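Local coordinates for chitinase (Chromobacterium violaceum, PDB 4TXG), which probably hydrolyses the glycosidic bonds of chitin as a family GH18 glycosidase and is expected to bind the polymer through carbohydrate-binding regions, at residues D733-V737 / S767-V771; W443-Y447 / V699-A703; V134-Y140 / G361-Q365; E146-N150 / Y243-K247. All coordinates share one frame. Residue numbers count along the deposited sequence, not the author numbering.

The four contacts form two pairs. Interactions 1 and 2, with centres 13 Å apart, meet through strand 694-700 of the C-terminal sheet: Asn735 N lies 2.8 Å from Val699 O and Asp733 O 3.1 Å from Thr701 N. Interaction 2 fastens this sheet to the GH18 barrel. Interactions 3 and 4, also 13 Å apart at their centres, join the loop ahead of barrel strand 155-161 to two helix-to-strand loops, and touch where Val139 O is 2.8 Å from Gln147 N. Contacts of different pairs have centres 30 to 34 Å apart. Helix-to-strand loops mark the end of a TIM barrel opposite the catalytic face, so interactions 3 and 4 probably lie away from the chitin cleft.

Interaction 1. Residues D733-V737 / S767-V771; sequences DFNRV and SHYTV. With CS (cesium ion), chain G.
Strands 734-737 and 767-771 run parallel, their axes 9.3 Å apart at closest approach and crossing at -22°. Such spacing fits strands that are not neighbours: both flank antiparallel strand 694-700, and their side chains meet across it. In register, Phe734 lies nearest Ser767 (CA to CA 9.7 Å) and Arg736 nearest His768 (9.1 Å). Ser767, extended with a p rotamer, brings OG to 4.5 Å from Phe734 CE1. His768 has left-handed backbone angles (63/56) and an m side chain directed toward strand 734-737. Its ring edge faces the Phe734 ring, also m, in an offset edge-to-face pair with centroids 5.3 Å apart and planes at 87°. His768 O accepts hydrogen bonds from Arg736 NH1 and NH2, both 2.9 Å. Tyr769 turns away. Thr770, p, sets OG1 3.0 Å from Arg736 NH2, a third bond to the guanidinium of this extended (ttt) side chain. Asp698 of the middle strand salt-bridges Arg736 and hydrogen-bonds His768, and Gln696 takes Arg736 NE. Phe734 O binds a cesium ion at 3.0 Å, joined by water 1 (3.2 Å) and Ser719 OG. One arginine thus ties three strands by charge and directed hydrogen bonds on a partly exposed sheet face.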
loop_
_atom_site.group_PDB
_atom_site.type_symbol
_atom_site.label_atom_id
_atom_site.label_comp_id
_atom_site.label_asym_id
_atom_site.label_seq_id
_atom_site.Cartn_x
_atom_site.Cartn_y
_atom_site.Cartn_z
ATOM N N ASP A 733 -2.761 -19.377 2.381
ATOM C CA ASP A 733 -3.174 -18.110 2.987
ATOM C C ASP A 733 -3.101 -18.109 4.519
ATOM O O ASP A 733 -2.678 -17.117 5.124
ATOM C CB ASP A 733 -4.614 -17.766 2.584
ATOM C CG ASP A 733 -4.757 -17.410 1.114
ATOM O OD1 ASP A 733 -3.738 -17.141 0.445
ATOM O OD2 ASP A 733 -5.912 -17.374 0.629
ATOM N N PHE A 734 -3.546 -19.195 5.146
ATOM C CA PHE A 734 -3.699 -19.175 6.597
ATOM C C PHE A 734 -3.168 -20.394 7.299
ATOM O O PHE A 734 -3.236 -21.514 6.792
ATOM C CB PHE A 734 -5.174 -19.018 6.974
ATOM C CG PHE A 734 -5.811 -17.793 6.400
ATOM C CD1 PHE A 734 -5.418 -16.535 6.829
ATOM C CD2 PHE A 734 -6.793 -17.897 5.427
ATOM C CE1 PHE A 734 -6.010 -15.395 6.308
ATOM C CE2 PHE A 734 -7.381 -16.757 4.883
ATOM C CZ PHE A 734 -6.995 -15.509 5.324
ATOM N N ASN A 735 -2.662 -20.148 8.500
ATOM C CA ASN A 735 -2.441 -21.202 9.469
ATOM C C ASN A 735 -3.571 -21.128 10.487
ATOM O O ASN A 735 -3.679 -20.140 11.216
ATOM C CB ASN A 735 -1.084 -21.032 10.151
ATOM C CG ASN A 735 0.065 -21.132 9.179
ATOM O OD1 ASN A 735 0.110 -22.044 8.358
ATOM N ND2 ASN A 735 0.998 -20.186 9.259
ATOM N N ARG A 736 -4.425 -22.141 10.535
ATOM C CA ARG A 736 -5.531 -22.075 11.482
ATOM C C ARG A 736 -5.062 -22.505 12.861
ATOM O O ARG A 736 -4.415 -23.535 13.021
ATOM C CB ARG A 736 -6.715 -22.926 11.029
ATOM C CG ARG A 736 -7.973 -22.628 11.849
ATOM C CD ARG A 736 -9.260 -22.987 11.118
ATOM N NE ARG A 736 -10.418 -22.536 11.893
ATOM C CZ ARG A 736 -10.920 -21.307 11.837
ATOM N NH1 ARG A 736 -10.379 -20.385 11.038
ATOM N NH2 ARG A 736 -11.970 -20.996 12.587
ATOM N N VAL A 737 -5.404 -21.691 13.853
ATOM C CA VAL A 737 -4.944 -21.856 15.228
ATOM C C VAL A 737 -6.104 -22.315 16.102
ATOM O O VAL A 737 -7.245 -21.949 15.843
ATOM C CB VAL A 737 -4.362 -20.525 15.747
ATOM C CG1 VAL A 737 -4.259 -20.499 17.264
ATOM C CG2 VAL A 737 -3.019 -20.265 15.089
ATOM N N SER A 767 -8.610 -13.413 11.682
ATOM C CA SER A 767 -9.970 -13.416 11.148
ATOM C C SER A 767 -10.521 -14.830 11.099
ATOM O O SER A 767 -9.804 -15.790 11.375
ATOM C CB SER A 767 -10.005 -12.794 9.747
ATOM O OG SER A 767 -9.218 -13.566 8.853
ATOM N N HIS A 768 -11.802 -14.933 10.765
ATOM C CA HIS A 768 -12.481 -16.220 10.560
ATOM C C HIS A 768 -12.516 -17.043 11.844
ATOM O O HIS A 768 -12.087 -18.203 11.889
ATOM C CB HIS A 768 -11.816 -16.995 9.427
ATOM C CG HIS A 768 -11.646 -16.189 8.179
ATOM N ND1 HIS A 768 -10.608 -16.387 7.294
ATOM C CD2 HIS A 768 -12.369 -15.153 7.682
ATOM C CE1 HIS A 768 -10.708 -15.527 6.296
ATOM N NE2 HIS A 768 -11.770 -14.765 6.509
ATOM N N TYR A 769 -13.068 -16.424 12.882
ATOM C CA TYR A 769 -13.179 -17.045 14.196
ATOM C C TYR A 769 -14.306 -18.060 14.266
ATOM O O TYR A 769 -15.379 -17.855 13.693
ATOM C CB TYR A 769 -13.410 -15.974 15.272
ATOM C CG TYR A 769 -12.249 -15.029 15.470
ATOM C CD1 TYR A 769 -12.145 -13.857 14.725
ATOM C CD2 TYR A 769 -11.274 -15.298 16.421
ATOM C CE1 TYR A 769 -11.078 -12.992 14.910
ATOM C CE2 TYR A 769 -10.210 -14.447 16.606
ATOM C CZ TYR A 769 -10.121 -13.292 15.852
ATOM O OH TYR A 769 -9.058 -12.438 16.046
ATOM N N THR A 770 -14.068 -19.157 14.976
ATOM C CA THR A 770 -15.175 -20.039 15.346
ATOM C C THR A 770 -15.111 -20.390 16.818
ATOM O O THR A 770 -14.037 -20.396 17.435
ATOM C CB THR A 770 -15.198 -21.353 14.531
ATOM O OG1 THR A 770 -13.939 -22.028 14.646
ATOM C CG2 THR A 770 -15.509 -21.082 13.063
ATOM N N VAL A 771 -16.278 -20.690 17.374
ATOM C CA VAL A 771 -16.381 -21.136 18.755
ATOM C C VAL A 771 -16.978 -22.536 18.757
ATOM O O VAL A 771 -18.084 -22.741 18.251
ATOM C CB VAL A 771 -17.244 -20.176 19.598
ATOM C CG1 VAL A 771 -17.377 -20.697 21.036
ATOM C CG2 VAL A 771 -16.638 -18.770 19.580
HETATM CS CS CS G . -5.199 -23.815 6.399
HETATM O O HOH W 1 -7.752 -22.105 7.432
#

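Interaction 2. Residues W443-Y447 / V699-A703; sequences WAYHY and VPTSA
A helical turn, 443-447, lies against a type I beta turn running from Pro700 to Ala703, which closes with a weak bond from Ala703 N to Pro700 O (3.3 Å). The backbones come nearest at Tyr447 and Ser702, whose CA atoms are 4.9 Å apart. Trp443, t at chi1, projects sideways but swings its indole toward the turn, and NE1 donates a hydrogen bond to Ser702 O at 2.8 Å (152°), the carbonyl lying near the indole plane. Within the helix, Trp443 O accepts from Tyr447 N. His446, m, points toward the turn: its O is 3.1 Å from Pro700 CB, while ND1 is 3.6 Å from Thr701 OG1, a hydroxyl engaged by Gly732 O. At Tyr447 the t side chain leads away, yet its CB touches Ser702 CB (3.9 Å) and its CA lies 3.6 Å from Ser702 OG, which bonds to Pro762 O. Ser702 therefore fits between Trp443 and Tyr447. The arrangement is a buried interdomain joint, a helix of the GH18 barrel against the turn leaving a C-terminal strand. Helix 441-448 precedes barrel strand 457-462, on which Tyr445 packs; Trp443 and Tyr447 rest on helix 374-377, and Thr701 continues the pairing of strand 694-700 with 734-740.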
loop_
_atom_site.group_PDB
_atom_site.type_symbol
_atom_site.label_atom_id
_atom_site.label_comp_id
_atom_site.label_asym_id
_atom_site.label_seq_id
_atom_site.Cartn_x
_atom_site.Cartn_y
_atom_site.Cartn_z
ATOM N N TRP A 443 4.975 -11.874 0.398
ATOM C CA TRP A 443 4.864 -11.864 1.862
ATOM C C TRP A 443 3.898 -10.766 2.293
ATOM O O TRP A 443 3.022 -10.984 3.141
ATOM C CB TRP A 443 6.234 -11.661 2.544
ATOM C CG TRP A 443 6.100 -11.634 4.051
ATOM C CD1 TRP A 443 6.183 -12.695 4.904
ATOM C CD2 TRP A 443 5.809 -10.487 4.862
ATOM N NE1 TRP A 443 5.975 -12.279 6.204
ATOM C CE2 TRP A 443 5.746 -10.925 6.203
ATOM C CE3 TRP A 443 5.615 -9.125 4.583
ATOM C CZ2 TRP A 443 5.485 -10.057 7.266
ATOM C CZ3 TRP A 443 5.345 -8.257 5.638
ATOM C CH2 TRP A 443 5.284 -8.729 6.968
ATOM N N ALA A 444 4.054 -9.582 1.702
ATOM C CA ALA A 444 3.203 -8.444 2.044
ATOM C C ALA A 444 1.732 -8.721 1.736
ATOM O O ALA A 444 0.850 -8.371 2.516
ATOM C CB ALA A 444 3.673 -7.196 1.307
ATOM N N TYR A 445 1.460 -9.322 0.579
ATOM C CA TYR A 445 0.091 -9.707 0.252
ATOM C C TYR A 445 -0.478 -10.608 1.351
ATOM O O TYR A 445 -1.597 -10.407 1.846
ATOM C CB TYR A 445 0.039 -10.428 -1.099
ATOM C CG TYR A 445 -1.224 -11.233 -1.294
ATOM C CD1 TYR A 445 -2.442 -10.608 -1.568
ATOM C CD2 TYR A 445 -1.204 -12.619 -1.192
ATOM C CE1 TYR A 445 -3.601 -11.347 -1.735
ATOM C CE2 TYR A 445 -2.363 -13.362 -1.366
ATOM C CZ TYR A 445 -3.551 -12.723 -1.629
ATOM O OH TYR A 445 -4.704 -13.471 -1.787
ATOM N N HIS A 446 0.300 -11.605 1.737
ATOM C CA HIS A 446 -0.183 -12.563 2.719
ATOM C C HIS A 446 -0.348 -11.932 4.095
ATOM O O HIS A 446 -1.241 -12.332 4.856
ATOM C CB HIS A 446 0.744 -13.775 2.759
ATOM C CG HIS A 446 0.462 -14.737 1.647
ATOM N ND1 HIS A 446 -0.726 -15.425 1.565
ATOM C CD2 HIS A 446 1.174 -15.063 0.543
ATOM C CE1 HIS A 446 -0.723 -16.171 0.470
ATOM N NE2 HIS A 446 0.418 -15.976 -0.162
ATOM N N TYR A 447 0.466 -10.927 4.402
ATOM C CA TYR A 447 0.248 -10.161 5.625
ATOM C C TYR A 447 -1.158 -9.538 5.614
ATOM O O TYR A 447 -1.920 -9.668 6.578
ATOM C CB TYR A 447 1.322 -9.055 5.798
ATOM C CG TYR A 447 0.954 -8.062 6.887
ATOM C CD1 TYR A 447 0.145 -6.964 6.607
ATOM C CD2 TYR A 447 1.378 -8.245 8.205
ATOM C CE1 TYR A 447 -0.226 -6.078 7.598
ATOM C CE2 TYR A 447 1.010 -7.351 9.199
ATOM C CZ TYR A 447 0.203 -6.269 8.883
ATOM O OH TYR A 447 -0.174 -5.351 9.867
ATOM N N VAL A 699 -4.668 -17.287 11.164
ATOM C CA VAL A 699 -3.533 -16.379 11.233
ATOM C C VAL A 699 -2.868 -16.370 9.859
ATOM O O VAL A 699 -2.616 -17.439 9.300
ATOM C CB VAL A 699 -2.544 -16.827 12.331
ATOM C CG1 VAL A 699 -1.328 -15.909 12.399
ATOM C CG2 VAL A 699 -3.271 -16.866 13.676
ATOM N N PRO A 700 -2.609 -15.180 9.294
ATOM C CA PRO A 700 -2.006 -15.196 7.953
ATOM C C PRO A 700 -0.617 -15.831 7.975
ATOM O O PRO A 700 0.070 -15.795 8.998
ATOM C CB PRO A 700 -1.930 -13.713 7.577
ATOM C CG PRO A 700 -1.859 -12.991 8.910
ATOM C CD PRO A 700 -2.736 -13.817 9.840
ATOM N N THR A 701 -0.227 -16.417 6.850
ATOM C CA THR A 701 1.046 -17.121 6.743
ATOM C C THR A 701 2.254 -16.185 6.664
ATOM O O THR A 701 3.374 -16.635 6.439
ATOM C CB THR A 701 1.057 -18.025 5.502
ATOM O OG1 THR A 701 0.616 -17.260 4.369
ATOM C CG2 THR A 701 0.124 -19.234 5.703
ATOM N N SER A 702 2.020 -14.887 6.816
ATOM C CA SER A 702 3.115 -13.936 6.983
ATOM C C SER A 702 3.931 -14.277 8.235
ATOM O O SER A 702 5.138 -14.021 8.281
ATOM C CB SER A 702 2.575 -12.492 7.060
ATOM O OG SER A 702 1.585 -12.365 8.084
ATOM N N ALA A 703 3.280 -14.876 9.236
ATOM C CA ALA A 703 3.990 -15.350 10.426
ATOM C C ALA A 703 4.211 -16.837 10.304
ATOM O O ALA A 703 3.336 -17.558 9.813
ATOM C CB ALA A 703 3.209 -15.035 11.703
#

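Interaction 3. Residues V134-Y140 / G361-Q365; sequences VPYCAVY and GRYYQ
The loop 134-140 wraps around one projecting side chain, Tyr363, from the short connection 361-365. Pro135 centres an inverse gamma turn (Tyr136 N to Val134 O, 2.8 Å), and a helix-like bend follows, with Tyr140 N bonded to Tyr136 O at 2.7 Å. Opposite, Gly361, with positive phi, ends helix 338-360 and the chain then extends toward strand 365-371. Register is set by Pro135 and Tyr363, CA atoms 5.7 Å apart. Tyr363, t, is the bump. Its hollow has Val134 at the ring edge (CG1 to Tyr363 CE1, 3.4 Å), Pro135 O and Val139 CG2 each 3.7 Å from Tyr363 CB, and two further tyrosines. Tyr140, m, turns its edge to the Tyr363 face (centroids 5.6 Å, planes at 73°), an offset T-shaped pair; Tyr136 meets the same ring obliquely, centroids 5.3 Å apart. The Pro135 ring fits over the Arg362 backbone, CG lying 3.7 Å from Arg362 C. This three-tyrosine cluster secures the segment ahead of the first barrel strand to a helix-to-strand loop of the TIM barrel, while a disulfide holds Cys137 to Cys121. Polar partners gather at the ring hydroxyls: Gln365 NE2 donates to Tyr140 OH (3.0 Å), water 2 joins Tyr136 OH (2.9 Å) and Tyr363 OH (3.2 Å), and Asp390 bonds to Tyr140 and Tyr363. The buried phenols thus pack as hydrocarbon yet keep hydrogen-bond partners.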
loop_
_atom_site.group_PDB
_atom_site.type_symbol
_atom_site.label_atom_id
_atom_site.label_comp_id
_atom_site.label_asym_id
_atom_site.label_seq_id
_atom_site.Cartn_x
_atom_site.Cartn_y
_atom_site.Cartn_z
ATOM N N VAL A 134 -25.909 3.458 3.393
ATOM C CA VAL A 134 -24.758 3.651 2.518
ATOM C C VAL A 134 -25.033 3.010 1.165
ATOM O O VAL A 134 -25.352 1.825 1.103
ATOM C CB VAL A 134 -23.503 3.046 3.150
ATOM C CG1 VAL A 134 -22.281 3.283 2.276
ATOM C CG2 VAL A 134 -23.305 3.614 4.552
ATOM N N PRO A 135 -24.908 3.789 0.078
ATOM C CA PRO A 135 -25.299 3.322 -1.261
ATOM C C PRO A 135 -24.271 2.398 -1.924
ATOM O O PRO A 135 -23.736 2.729 -2.979
ATOM C CB PRO A 135 -25.442 4.630 -2.053
ATOM C CG PRO A 135 -24.461 5.553 -1.404
ATOM C CD PRO A 135 -24.507 5.210 0.073
ATOM N N TYR A 136 -24.028 1.236 -1.330
ATOM C CA TYR A 136 -23.007 0.320 -1.856
ATOM C C TYR A 136 -23.285 -0.142 -3.282
ATOM O O TYR A 136 -22.358 -0.399 -4.040
ATOM C CB TYR A 136 -22.882 -0.917 -0.973
ATOM C CG TYR A 136 -22.275 -0.649 0.375
ATOM C CD1 TYR A 136 -20.963 -0.188 0.491
ATOM C CD2 TYR A 136 -23.008 -0.857 1.531
ATOM C CE1 TYR A 136 -20.405 0.053 1.736
ATOM C CE2 TYR A 136 -22.462 -0.610 2.764
ATOM C CZ TYR A 136 -21.166 -0.163 2.863
ATOM O OH TYR A 136 -20.642 0.068 4.112
ATOM N N CYS A 137 -24.557 -0.265 -3.639
ATOM C CA CYS A 137 -24.899 -0.857 -4.925
ATOM C C CYS A 137 -24.593 0.085 -6.085
ATOM O O CYS A 137 -24.649 -0.314 -7.243
ATOM C CB CYS A 137 -26.362 -1.293 -4.940
ATOM S SG CYS A 137 -26.600 -2.860 -4.045
ATOM N N ALA A 138 -24.224 1.319 -5.763
ATOM C CA ALA A 138 -23.775 2.267 -6.780
ATOM C C ALA A 138 -22.392 1.904 -7.341
ATOM O O ALA A 138 -22.061 2.275 -8.470
ATOM C CB ALA A 138 -23.755 3.692 -6.203
ATOM N N VAL A 139 -21.597 1.177 -6.556
ATOM C CA VAL A 139 -20.204 0.884 -6.905
ATOM C C VAL A 139 -19.919 -0.621 -6.832
ATOM O O VAL A 139 -19.016 -1.129 -7.506
ATOM C CB VAL A 139 -19.225 1.658 -5.959
ATOM C CG1 VAL A 139 -17.793 1.138 -6.045
ATOM C CG2 VAL A 139 -19.261 3.158 -6.268
ATOM N N TYR A 140 -20.699 -1.334 -6.021
ATOM C CA TYR A 140 -20.470 -2.759 -5.801
ATOM C C TYR A 140 -21.622 -3.631 -6.290
ATOM O O TYR A 140 -22.763 -3.186 -6.395
ATOM C CB TYR A 140 -20.227 -3.032 -4.315
ATOM C CG TYR A 140 -18.996 -2.325 -3.790
ATOM C CD1 TYR A 140 -17.726 -2.745 -4.156
ATOM C CD2 TYR A 140 -19.107 -1.229 -2.932
ATOM C CE1 TYR A 140 -16.586 -2.105 -3.686
ATOM C CE2 TYR A 140 -17.969 -0.583 -2.447
ATOM C CZ TYR A 140 -16.714 -1.020 -2.837
ATOM O OH TYR A 140 -15.578 -0.384 -2.370
ATOM N N GLY A 361 -26.434 10.269 -2.443
ATOM C CA GLY A 361 -26.890 9.191 -3.302
ATOM C C GLY A 361 -25.816 8.661 -4.228
ATOM O O GLY A 361 -26.116 8.171 -5.316
ATOM N N ARG A 362 -24.555 8.764 -3.809
ATOM C CA ARG A 362 -23.453 8.182 -4.562
ATOM C C ARG A 362 -22.370 7.782 -3.571
ATOM O O ARG A 362 -22.251 8.377 -2.513
ATOM C CB ARG A 362 -22.918 9.156 -5.611
ATOM C CG ARG A 362 -22.170 10.344 -5.054
ATOM C CD ARG A 362 -20.678 10.108 -5.124
ATOM N NE ARG A 362 -20.049 10.779 -6.259
ATOM C CZ ARG A 362 -18.990 10.293 -6.898
ATOM N NH1 ARG A 362 -18.457 10.955 -7.922
ATOM N NH2 ARG A 362 -18.473 9.129 -6.508
ATOM N N TYR A 363 -21.587 6.770 -3.907
ATOM C CA TYR A 363 -20.672 6.194 -2.927
ATOM C C TYR A 363 -19.288 6.840 -2.950
ATOM O O TYR A 363 -18.782 7.207 -4.019
ATOM C CB TYR A 363 -20.560 4.686 -3.178
ATOM C CG TYR A 363 -19.782 3.981 -2.115
ATOM C CD1 TYR A 363 -20.342 3.753 -0.867
ATOM C CD2 TYR A 363 -18.479 3.566 -2.342
ATOM C CE1 TYR A 363 -19.633 3.118 0.120
ATOM C CE2 TYR A 363 -17.758 2.931 -1.354
ATOM C CZ TYR A 363 -18.345 2.705 -0.130
ATOM O OH TYR A 363 -17.652 2.075 0.871
ATOM N N TYR A 364 -18.671 6.973 -1.775
ATOM C CA TYR A 364 -17.299 7.482 -1.669
ATOM C C TYR A 364 -16.383 6.429 -1.057
ATOM O O TYR A 364 -16.646 5.927 0.031
ATOM C CB TYR A 364 -17.236 8.765 -0.825
ATOM C CG TYR A 364 -18.089 9.896 -1.365
ATOM C CD1 TYR A 364 -17.742 10.549 -2.545
ATOM C CD2 TYR A 364 -19.236 10.308 -0.699
ATOM C CE1 TYR A 364 -18.520 11.586 -3.048
ATOM C CE2 TYR A 364 -20.029 11.344 -1.195
ATOM C CZ TYR A 364 -19.664 11.976 -2.369
ATOM O OH TYR A 364 -20.443 13.005 -2.865
ATOM N N GLN A 365 -15.309 6.105 -1.765
ATOM C CA GLN A 365 -14.367 5.093 -1.298
ATOM C C GLN A 365 -13.286 5.690 -0.396
ATOM O O GLN A 365 -12.868 6.832 -0.578
ATOM C CB GLN A 365 -13.720 4.370 -2.494
ATOM C CG GLN A 365 -14.650 3.367 -3.200
ATOM C CD GLN A 365 -13.971 2.624 -4.349
ATOM O OE1 GLN A 365 -13.349 3.242 -5.213
ATOM N NE2 GLN A 365 -14.088 1.293 -4.360
HETATM O O HOH W 2 -18.581 2.029 3.890
#

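Interaction 4. Residues E146-N150 / Y243-K247; sequences EQLAN and YPGVK
Neither segment is regular, though Lys247 opens strand 247-253: 146-149 is extended, Asn150 turns left-handed (59/25), and Tyr243 to Val246 make a type I beta turn closed by Val246 N to Tyr243 O (3.1 Å). The chains come closest at Ala149 and Gly245, CA atoms 4.4 Å apart. Without a side chain at Gly245, Ala149 CB settles 3.4 Å from Gly245 C and 3.8 Å from Val246 CG2. Asn150 ND2 lies 3.8 Å from Val246 CG2 while bonding to Leu183 O and Trp180 O. No direct hydrogen bond crosses; the polar links run through water. Water 4 donates to Gln147 O (2.8 Å) and Gly245 O (2.9 Å), and Lys247 NZ donates to water 3 (2.5 Å), itself 2.7 Å from Glu146 OE1. Glu146 OE1 stays 4.0 Å from Lys247 NZ, beyond a salt bridge, and Glu146 pairs with Arg155. In TIM-barrel terms, the loop entering strand 155-161 packs against the connection from helix 231-242 to strand 247-253, with strand 185-193 bonded to Lys247 between those strands.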
loop_
_atom_site.group_PDB
_atom_site.type_symbol
_atom_site.label_atom_id
_atom_site.label_comp_id
_atom_site.label_asym_id
_atom_site.label_seq_id
_atom_site.Cartn_x
_atom_site.Cartn_y
_atom_site.Cartn_z
ATOM N N GLU A 146 -16.410 -5.256 -6.655
ATOM C CA GLU A 146 -16.494 -3.927 -7.250
ATOM C C GLU A 146 -16.894 -3.974 -8.729
ATOM O O GLU A 146 -16.434 -4.824 -9.490
ATOM C CB GLU A 146 -15.158 -3.186 -7.081
ATOM C CG GLU A 146 -15.269 -1.694 -7.338
ATOM C CD GLU A 146 -14.061 -0.894 -6.858
ATOM O OE1 GLU A 146 -13.891 0.245 -7.352
ATOM O OE2 GLU A 146 -13.291 -1.386 -6.004
ATOM N N GLN A 147 -17.783 -3.071 -9.126
ATOM C CA GLN A 147 -18.073 -2.874 -10.539
ATOM C C GLN A 147 -16.900 -2.129 -11.155
ATOM O O GLN A 147 -16.710 -0.942 -10.875
ATOM C CB GLN A 147 -19.366 -2.084 -10.729
ATOM C CG GLN A 147 -20.588 -2.715 -10.074
ATOM C CD GLN A 147 -21.832 -1.874 -10.297
ATOM O OE1 GLN A 147 -22.101 -1.433 -11.416
ATOM N NE2 GLN A 147 -22.579 -1.621 -9.231
ATOM N N LEU A 148 -16.109 -2.814 -11.976
ATOM C CA LEU A 148 -14.868 -2.226 -12.485
ATOM C C LEU A 148 -14.976 -1.729 -13.925
ATOM O O LEU A 148 -15.656 -2.329 -14.759
ATOM C CB LEU A 148 -13.713 -3.233 -12.375
ATOM C CG LEU A 148 -13.226 -3.617 -10.976
ATOM C CD1 LEU A 148 -12.081 -4.621 -11.081
ATOM C CD2 LEU A 148 -12.769 -2.392 -10.140
ATOM N N ALA A 149 -14.294 -0.620 -14.194
ATOM C CA ALA A 149 -14.287 0.002 -15.506
ATOM C C ALA A 149 -13.657 -0.887 -16.579
ATOM O O ALA A 149 -12.867 -1.784 -16.284
ATOM C CB ALA A 149 -13.546 1.339 -15.437
ATOM N N ASN A 150 -14.037 -0.620 -17.827
ATOM C CA ASN A 150 -13.354 -1.164 -18.996
ATOM C C ASN A 150 -13.315 -2.698 -19.053
ATOM O O ASN A 150 -12.455 -3.288 -19.710
ATOM C CB ASN A 150 -11.938 -0.570 -19.057
ATOM C CG ASN A 150 -11.950 0.929 -19.345
ATOM O OD1 ASN A 150 -12.633 1.373 -20.261
ATOM N ND2 ASN A 150 -11.217 1.712 -18.548
ATOM N N TYR A 243 -15.207 8.238 -19.884
ATOM C CA TYR A 243 -14.950 6.940 -19.258
ATOM C C TYR A 243 -15.605 6.856 -17.877
ATOM O O TYR A 243 -14.919 6.921 -16.866
ATOM C CB TYR A 243 -13.439 6.712 -19.140
ATOM C CG TYR A 243 -12.732 6.773 -20.467
ATOM C CD1 TYR A 243 -12.588 5.628 -21.246
ATOM C CD2 TYR A 243 -12.213 7.969 -20.948
ATOM C CE1 TYR A 243 -11.950 5.678 -22.465
ATOM C CE2 TYR A 243 -11.569 8.028 -22.169
ATOM C CZ TYR A 243 -11.442 6.877 -22.922
ATOM O OH TYR A 243 -10.806 6.928 -24.136
ATOM N N PRO A 244 -16.941 6.700 -17.835
ATOM C CA PRO A 244 -17.739 6.920 -16.616
ATOM C C PRO A 244 -17.520 5.889 -15.509
ATOM O O PRO A 244 -17.953 6.095 -14.371
ATOM C CB PRO A 244 -19.180 6.854 -17.128
ATOM C CG PRO A 244 -19.101 5.995 -18.358
ATOM C CD PRO A 244 -17.781 6.342 -18.994
ATOM N N GLY A 245 -16.852 4.796 -15.842
ATOM C CA GLY A 245 -16.599 3.751 -14.875
ATOM C C GLY A 245 -15.303 3.963 -14.129
ATOM O O GLY A 245 -15.111 3.406 -13.044
ATOM N N VAL A 246 -14.415 4.778 -14.692
ATOM C CA VAL A 246 -13.105 4.997 -14.085
ATOM C C VAL A 246 -13.238 5.900 -12.863
ATOM O O VAL A 246 -13.857 6.961 -12.937
ATOM C CB VAL A 246 -12.111 5.608 -15.097
ATOM C CG1 VAL A 246 -10.784 5.948 -14.411
ATOM C CG2 VAL A 246 -11.889 4.643 -16.250
ATOM N N LYS A 247 -12.662 5.471 -11.742
ATOM C CA LYS A 247 -12.721 6.245 -10.499
ATOM C C LYS A 247 -11.520 7.175 -10.355
ATOM O O LYS A 247 -10.417 6.828 -10.770
ATOM C CB LYS A 247 -12.779 5.301 -9.290
ATOM C CG LYS A 247 -13.933 4.307 -9.334
ATOM C CD LYS A 247 -15.264 5.042 -9.129
ATOM C CE LYS A 247 -16.443 4.230 -9.646
ATOM N NZ LYS A 247 -16.426 2.859 -9.105
HETATM O O HOH W 3 -15.053 0.846 -9.675
HETATM O O HOH W 4 -16.938 1.252 -12.630
HETATM O O HOH W 5 -13.356 1.074 -11.855
#